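Long-range contacts in Protease/Reverse transcriptase/ribonuclease H (Eastern chimpanzee simian foamy virus, PDB 7KSF), which probably cleaves viral polyproteins through its aspartic protease domain and copies the viral genome into DNA as a reverse transcriptase with an RNase H domain: residues V239-K244 with S315-K320; K51-Y56 with V71-Y76. The protein carries 1 engineered substitution. One frame throughout, in Å; residues are numbered along the deposited sequence.

Interaction 1: residues V239-K244 with S315-K320; sequences VRQKYK and SHDDPK
Gln-241 and Tyr-243 clasp the hydroxyl of Ser-315 through their backbones. Gln-241 N donates to Ser-315 OG at 2.6 Å. The same OG donates to Tyr-243 O at 3.2 Å and sits above that carbonyl plane. Tyr-243 N also gives a bond to His-316 O at 3.3 Å. The return bond from His-316 N to Tyr-243 O is weak, so the antiparallel pairing is loose here.

Gln-241 CB and CG lie against the backbone of Ser-315 and His-316, and its chain, bent at chi2, runs beside Asp-317. Pro-319 meets the Tyr-243 ring obliquely with CB, 3.4 Å from CE1, while its CG lies at the ring edge, in plane. Lys-242 CG lies over one ring face, offset toward the rim. Its extended chain ends with NZ 3.4 Å from Pro-319 CG and in a weak bond to Tyr-243 OH. Lys-242 CB comes 3.2 Å from Asp-317 O.

Lys-244 turns its amine away, to the carbonyls of Lys-350 and Gly-363. The contact joins the start of strand 243-249 to the end of strand 311-316, in what is probably the polymerase palm. After Asp-317 and Asp-318, helix 319-336 begins, and its His-322 also touches Tyr-243.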
loop_
_atom_site.group_PDB
_atom_site.type_symbol
_atom_site.label_atom_id
_atom_site.label_comp_id
_atom_site.label_asym_id
_atom_site.label_seq_id
_atom_site.Cartn_x
_atom_site.Cartn_y
_atom_site.Cartn_z
ATOM N N VAL A 239 4.785 11.598 -14.370
ATOM C CA VAL A 239 4.363 11.449 -15.759
ATOM C C VAL A 239 3.654 10.107 -15.873
ATOM O O VAL A 239 4.306 9.058 -15.847
ATOM C CB VAL A 239 5.535 11.516 -16.752
ATOM C CG1 VAL A 239 5.033 11.270 -18.179
ATOM C CG2 VAL A 239 6.247 12.850 -16.664
ATOM N N ARG A 240 2.331 10.140 -16.050
ATOM C CA ARG A 240 1.538 8.885 -16.172
ATOM C C ARG A 240 1.445 8.471 -17.646
ATOM O O ARG A 240 0.777 9.185 -18.419
ATOM C CB ARG A 240 0.142 9.075 -15.570
ATOM C CG ARG A 240 -0.120 8.232 -14.332
ATOM C CD ARG A 240 -0.909 8.981 -13.276
ATOM N NE ARG A 240 -1.673 10.089 -13.835
ATOM C CZ ARG A 240 -2.934 10.364 -13.526
ATOM N NH1 ARG A 240 -3.584 9.609 -12.655
ATOM N NH2 ARG A 240 -3.543 11.393 -14.088
ATOM N N GLN A 241 2.097 7.359 -18.017
ATOM C CA GLN A 241 2.061 6.860 -19.386
ATOM C C GLN A 241 1.176 5.622 -19.478
ATOM O O GLN A 241 0.263 5.442 -18.663
ATOM C CB GLN A 241 3.471 6.551 -19.884
ATOM C CG GLN A 241 4.437 7.729 -19.809
ATOM C CD GLN A 241 4.490 8.539 -21.093
ATOM O OE1 GLN A 241 5.105 8.123 -22.074
ATOM N NE2 GLN A 241 3.842 9.701 -21.093
ATOM N N LYS A 242 1.426 4.771 -20.477
ATOM C CA LYS A 242 0.571 3.609 -20.693
ATOM C C LYS A 242 0.702 2.615 -19.545
ATOM O O LYS A 242 -0.258 2.367 -18.808
ATOM C CB LYS A 242 0.910 2.949 -22.030
ATOM C CG LYS A 242 -0.035 1.824 -22.417
ATOM C CD LYS A 242 0.292 1.291 -23.802
ATOM C CE LYS A 242 -0.578 0.097 -24.183
ATOM N NZ LYS A 242 -0.109 -0.525 -25.455
ATOM N N TYR A 243 1.886 2.038 -19.374
ATOM C CA TYR A 243 2.140 1.083 -18.307
ATOM C C TYR A 243 2.839 1.769 -17.140
ATOM O O TYR A 243 3.591 2.731 -17.318
ATOM C CB TYR A 243 2.995 -0.085 -18.802
ATOM C CG TYR A 243 2.452 -0.769 -20.033
ATOM C CD1 TYR A 243 2.935 -0.451 -21.294
ATOM C CD2 TYR A 243 1.459 -1.734 -19.938
ATOM C CE1 TYR A 243 2.448 -1.069 -22.422
ATOM C CE2 TYR A 243 0.961 -2.359 -21.064
ATOM C CZ TYR A 243 1.460 -2.024 -22.305
ATOM O OH TYR A 243 0.968 -2.642 -23.430
ATOM N N LYS A 244 2.578 1.264 -15.939
ATOM C CA LYS A 244 3.166 1.800 -14.721
ATOM C C LYS A 244 3.740 0.658 -13.891
ATOM O O LYS A 244 3.132 -0.410 -13.792
ATOM C CB LYS A 244 2.132 2.582 -13.909
ATOM C CG LYS A 244 1.596 3.798 -14.641
ATOM C CD LYS A 244 0.106 3.946 -14.444
ATOM C CE LYS A 244 -0.469 4.966 -15.408
ATOM N NZ LYS A 244 -1.951 4.978 -15.358
ATOM N N SER A 315 7.151 4.813 -15.671
ATOM C CA SER A 315 5.954 4.891 -16.502
ATOM C C SER A 315 6.371 5.262 -17.918
ATOM O O SER A 315 6.839 6.380 -18.152
ATOM C CB SER A 315 4.959 5.904 -15.939
ATOM O OG SER A 315 3.752 5.903 -16.676
ATOM N N HIS A 316 6.202 4.333 -18.857
ATOM C CA HIS A 316 6.484 4.577 -20.263
ATOM C C HIS A 316 5.282 4.173 -21.100
ATOM O O HIS A 316 4.599 3.191 -20.793
ATOM C CB HIS A 316 7.731 3.819 -20.734
ATOM C CG HIS A 316 9.018 4.531 -20.448
ATOM N ND1 HIS A 316 9.539 4.646 -19.178
ATOM C CD2 HIS A 316 9.885 5.168 -21.271
ATOM C CE1 HIS A 316 10.675 5.321 -19.231
ATOM N NE2 HIS A 316 10.905 5.649 -20.489
ATOM N N ASP A 317 5.028 4.940 -22.163
ATOM C CA ASP A 317 3.870 4.685 -23.010
ATOM C C ASP A 317 4.124 3.546 -23.990
ATOM O O ASP A 317 3.233 2.721 -24.230
ATOM C CB ASP A 317 3.475 5.963 -23.756
ATOM C CG ASP A 317 4.643 6.607 -24.485
ATOM O OD1 ASP A 317 5.808 6.315 -24.133
ATOM O OD2 ASP A 317 4.397 7.416 -25.406
ATOM N N ASP A 318 5.316 3.483 -24.557
ATOM C CA ASP A 318 5.630 2.438 -25.520
ATOM C C ASP A 318 5.802 1.109 -24.793
ATOM O O ASP A 318 6.605 1.028 -23.854
ATOM C CB ASP A 318 6.893 2.802 -26.290
ATOM C CG ASP A 318 6.945 2.162 -27.660
ATOM O OD1 ASP A 318 6.550 0.984 -27.781
ATOM O OD2 ASP A 318 7.370 2.842 -28.617
ATOM N N PRO A 319 5.066 0.057 -25.169
ATOM C CA PRO A 319 5.219 -1.225 -24.460
ATOM C C PRO A 319 6.619 -1.797 -24.547
ATOM O O PRO A 319 7.103 -2.383 -23.570
ATOM C CB PRO A 319 4.189 -2.131 -25.154
ATOM C CG PRO A 319 3.198 -1.198 -25.752
ATOM C CD PRO A 319 3.974 0.018 -26.157
ATOM N N LYS A 320 7.292 -1.643 -25.690
ATOM C CA LYS A 320 8.639 -2.189 -25.821
ATOM C C LYS A 320 9.654 -1.363 -25.042
ATOM O O LYS A 320 10.609 -1.916 -24.482
ATOM C CB LYS A 320 9.036 -2.276 -27.299
ATOM C CG LYS A 320 9.268 -0.931 -27.981
ATOM C CD LYS A 320 9.940 -1.086 -29.339
ATOM C CE LYS A 320 10.320 0.269 -29.930
ATOM N NZ LYS A 320 11.313 0.997 -29.086
#

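Interaction 2: residues K51-Y56 with V71-Y76; sequences KQQNVY and VIASPY
Val-55 holds CG1 anti to its backbone N (chi1 -178°), which leaves CG2 beside that N. CG2 then faces CG2 of Ile-72 at 4.3 Å. CG1 lies 3.7 Å from Val-71 O. In Ile-72, CG1 sits between the backbone N and the carbonyl carbon (chi1 61°). Beyond it, CD1 lies 4.2 Å from Gln-53 OE1. This is a loose approach of a methyl to an amide oxygen, at the exposed end of the contact. Ala-73 lies nearby, with its CB 4.4 Å from the same oxygen.

The polar part is all backbone. Tyr-56 N donates to Val-71 O at 3.0 Å, and the bond is almost straight. The donor lies nearly along the C=O axis. Val-71 N returns a weak bond to Tyr-56 O at 3.3 Å. The Tyr-56 ring has Val-71 O at its edge, near the ring plane. Its CB packs on Val-71 CG2 at 4.3 Å.

Past this pair the strands part. The axes of 52-56 and 71-74 run 132° apart, well off antiparallel. Each strand finds another partner: Gln-53 and Val-55 bond through the backbone to strand 40-43, and Ile-72 bonds to Thr-26. Within 71-76, Ser-74 OG accepts from Tyr-76 N and forms an ST turn where the strand ends.

The arrangement is the open end of a beta hairpin, strands 52-62 and 65-74, in the protease domain. Strand 52-62 pairs with both 40-43 and 65-74 in the curled sheet of this spumavirus aspartic protease (A9), consistent with the retroviral aspartic protease fold.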
loop_
_atom_site.group_PDB
_atom_site.type_symbol
_atom_site.label_atom_id
_atom_site.label_comp_id
_atom_site.label_asym_id
_atom_site.label_seq_id
_atom_site.Cartn_x
_atom_site.Cartn_y
_atom_site.Cartn_z
ATOM N N LYS A 51 47.280 5.955 -8.734
ATOM C CA LYS A 51 47.685 6.210 -7.360
ATOM C C LYS A 51 48.503 5.046 -6.812
ATOM O O LYS A 51 48.223 3.878 -7.098
ATOM C CB LYS A 51 46.458 6.447 -6.478
ATOM C CG LYS A 51 45.651 7.686 -6.844
ATOM C CD LYS A 51 44.494 7.892 -5.877
ATOM C CE LYS A 51 43.719 9.164 -6.188
ATOM N NZ LYS A 51 42.611 9.383 -5.217
ATOM N N GLN A 52 49.517 5.373 -6.015
ATOM C CA GLN A 52 50.370 4.377 -5.386
ATOM C C GLN A 52 50.120 4.351 -3.882
ATOM O O GLN A 52 49.929 5.397 -3.254
ATOM C CB GLN A 52 51.847 4.656 -5.670
ATOM C CG GLN A 52 52.319 6.028 -5.235
ATOM C CD GLN A 52 53.787 6.244 -5.521
ATOM O OE1 GLN A 52 54.459 5.370 -6.068
ATOM N NE2 GLN A 52 54.298 7.411 -5.151
ATOM N N GLN A 53 50.112 3.146 -3.318
ATOM C CA GLN A 53 49.824 2.933 -1.908
ATOM C C GLN A 53 50.842 1.965 -1.319
ATOM O O GLN A 53 51.436 1.149 -2.028
ATOM C CB GLN A 53 48.395 2.395 -1.702
ATOM C CG GLN A 53 47.302 3.262 -2.323
ATOM C CD GLN A 53 45.914 2.665 -2.163
ATOM O OE1 GLN A 53 45.734 1.659 -1.476
ATOM N NE2 GLN A 53 44.926 3.281 -2.803
ATOM N N ASN A 54 51.039 2.068 -0.007
ATOM C CA ASN A 54 52.004 1.220 0.677
ATOM C C ASN A 54 51.515 -0.225 0.743
ATOM O O ASN A 54 50.313 -0.500 0.772
ATOM C CB ASN A 54 52.269 1.737 2.092
ATOM C CG ASN A 54 53.031 3.044 2.100
ATOM O OD1 ASN A 54 53.117 3.734 1.085
ATOM N ND2 ASN A 54 53.590 3.394 3.252
ATOM N N VAL A 55 52.470 -1.147 0.780
ATOM C CA VAL A 55 52.202 -2.580 0.813
ATOM C C VAL A 55 52.798 -3.155 2.091
ATOM O O VAL A 55 53.930 -2.825 2.460
ATOM C CB VAL A 55 52.778 -3.290 -0.431
ATOM C CG1 VAL A 55 52.456 -4.768 -0.395
ATOM C CG2 VAL A 55 52.234 -2.659 -1.703
ATOM N N TYR A 56 52.031 -4.015 2.762
ATOM C CA TYR A 56 52.461 -4.596 4.029
ATOM C C TYR A 56 52.376 -6.117 3.996
ATOM O O TYR A 56 52.170 -6.718 2.935
ATOM C CB TYR A 56 51.613 -4.060 5.187
ATOM C CG TYR A 56 51.359 -2.570 5.161
ATOM C CD1 TYR A 56 50.327 -2.032 4.402
ATOM C CD2 TYR A 56 52.134 -1.702 5.918
ATOM C CE1 TYR A 56 50.085 -0.674 4.382
ATOM C CE2 TYR A 56 51.897 -0.337 5.907
ATOM C CZ TYR A 56 50.870 0.169 5.136
ATOM O OH TYR A 56 50.633 1.525 5.123
ATOM N N VAL A 71 49.140 -7.392 1.754
ATOM C CA VAL A 71 47.901 -6.627 1.752
ATOM C C VAL A 71 48.173 -5.161 1.444
ATOM O O VAL A 71 49.290 -4.660 1.595
ATOM C CB VAL A 71 47.147 -6.744 3.096
ATOM C CG1 VAL A 71 46.693 -8.176 3.332
ATOM C CG2 VAL A 71 48.030 -6.261 4.237
ATOM N N ILE A 72 47.118 -4.477 0.998
ATOM C CA ILE A 72 47.099 -3.023 0.875
ATOM C C ILE A 72 46.012 -2.497 1.798
ATOM O O ILE A 72 45.447 -3.248 2.602
ATOM C CB ILE A 72 46.848 -2.558 -0.570
ATOM C CG1 ILE A 72 45.494 -3.048 -1.076
ATOM C CG2 ILE A 72 47.953 -3.052 -1.488
ATOM C CD1 ILE A 72 45.108 -2.440 -2.406
ATOM N N ALA A 73 45.695 -1.214 1.676
ATOM C CA ALA A 73 44.684 -0.583 2.508
ATOM C C ALA A 73 43.314 -0.636 1.832
ATOM O O ALA A 73 43.179 -0.995 0.661
ATOM C CB ALA A 73 45.077 0.861 2.816
ATOM N N SER A 74 42.284 -0.272 2.601
ATOM C CA SER A 74 40.913 -0.251 2.126
ATOM C C SER A 74 40.152 0.818 2.893
ATOM O O SER A 74 40.129 0.774 4.132
ATOM C CB SER A 74 40.222 -1.603 2.295
ATOM O OG SER A 74 38.831 -1.500 2.045
ATOM N N PRO A 75 39.522 1.772 2.203
ATOM C CA PRO A 75 38.679 2.750 2.897
ATOM C C PRO A 75 37.398 2.158 3.463
ATOM O O PRO A 75 36.636 2.888 4.107
ATOM C CB PRO A 75 38.371 3.777 1.799
ATOM C CG PRO A 75 38.480 2.997 0.524
ATOM C CD PRO A 75 39.576 2.001 0.750
ATOM N N TYR A 76 37.142 0.872 3.252
ATOM C CA TYR A 76 35.910 0.245 3.694
ATOM C C TYR A 76 36.087 -0.385 5.072
ATOM O O TYR A 76 37.184 -0.431 5.632
ATOM C CB TYR A 76 35.459 -0.808 2.681
ATOM C CG TYR A 76 35.433 -0.323 1.250
ATOM C CD1 TYR A 76 36.331 -0.818 0.309
ATOM C CD2 TYR A 76 34.515 0.634 0.836
ATOM C CE1 TYR A 76 36.308 -0.377 -1.002
ATOM C CE2 TYR A 76 34.486 1.082 -0.474
ATOM C CZ TYR A 76 35.386 0.574 -1.388
ATOM O OH TYR A 76 35.364 1.019 -2.690
#

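Interaction 2 lies in the protease range and interaction 1 in the reverse transcriptase range. Their centres are 47 Å apart, their nearest atoms about 30 Å, and they share no strand or helix. Both are partly buried and sit at frayed ends of antiparallel pairs. Interaction 1 lies nearer the centre of the molecule. It buries more surface and adds a serine hydroxyl bridging two backbone groups, and Lys-242 and Pro-319 packed on the Tyr-243 ring. Interaction 2 is peripheral. Its hydrogen bonds across the segments are purely backbone, and its side chains meet through sparse aliphatic contacts. Interaction 1 joins strands distant in sequence; interaction 2 pairs the arms of a local hairpin, away from its turn.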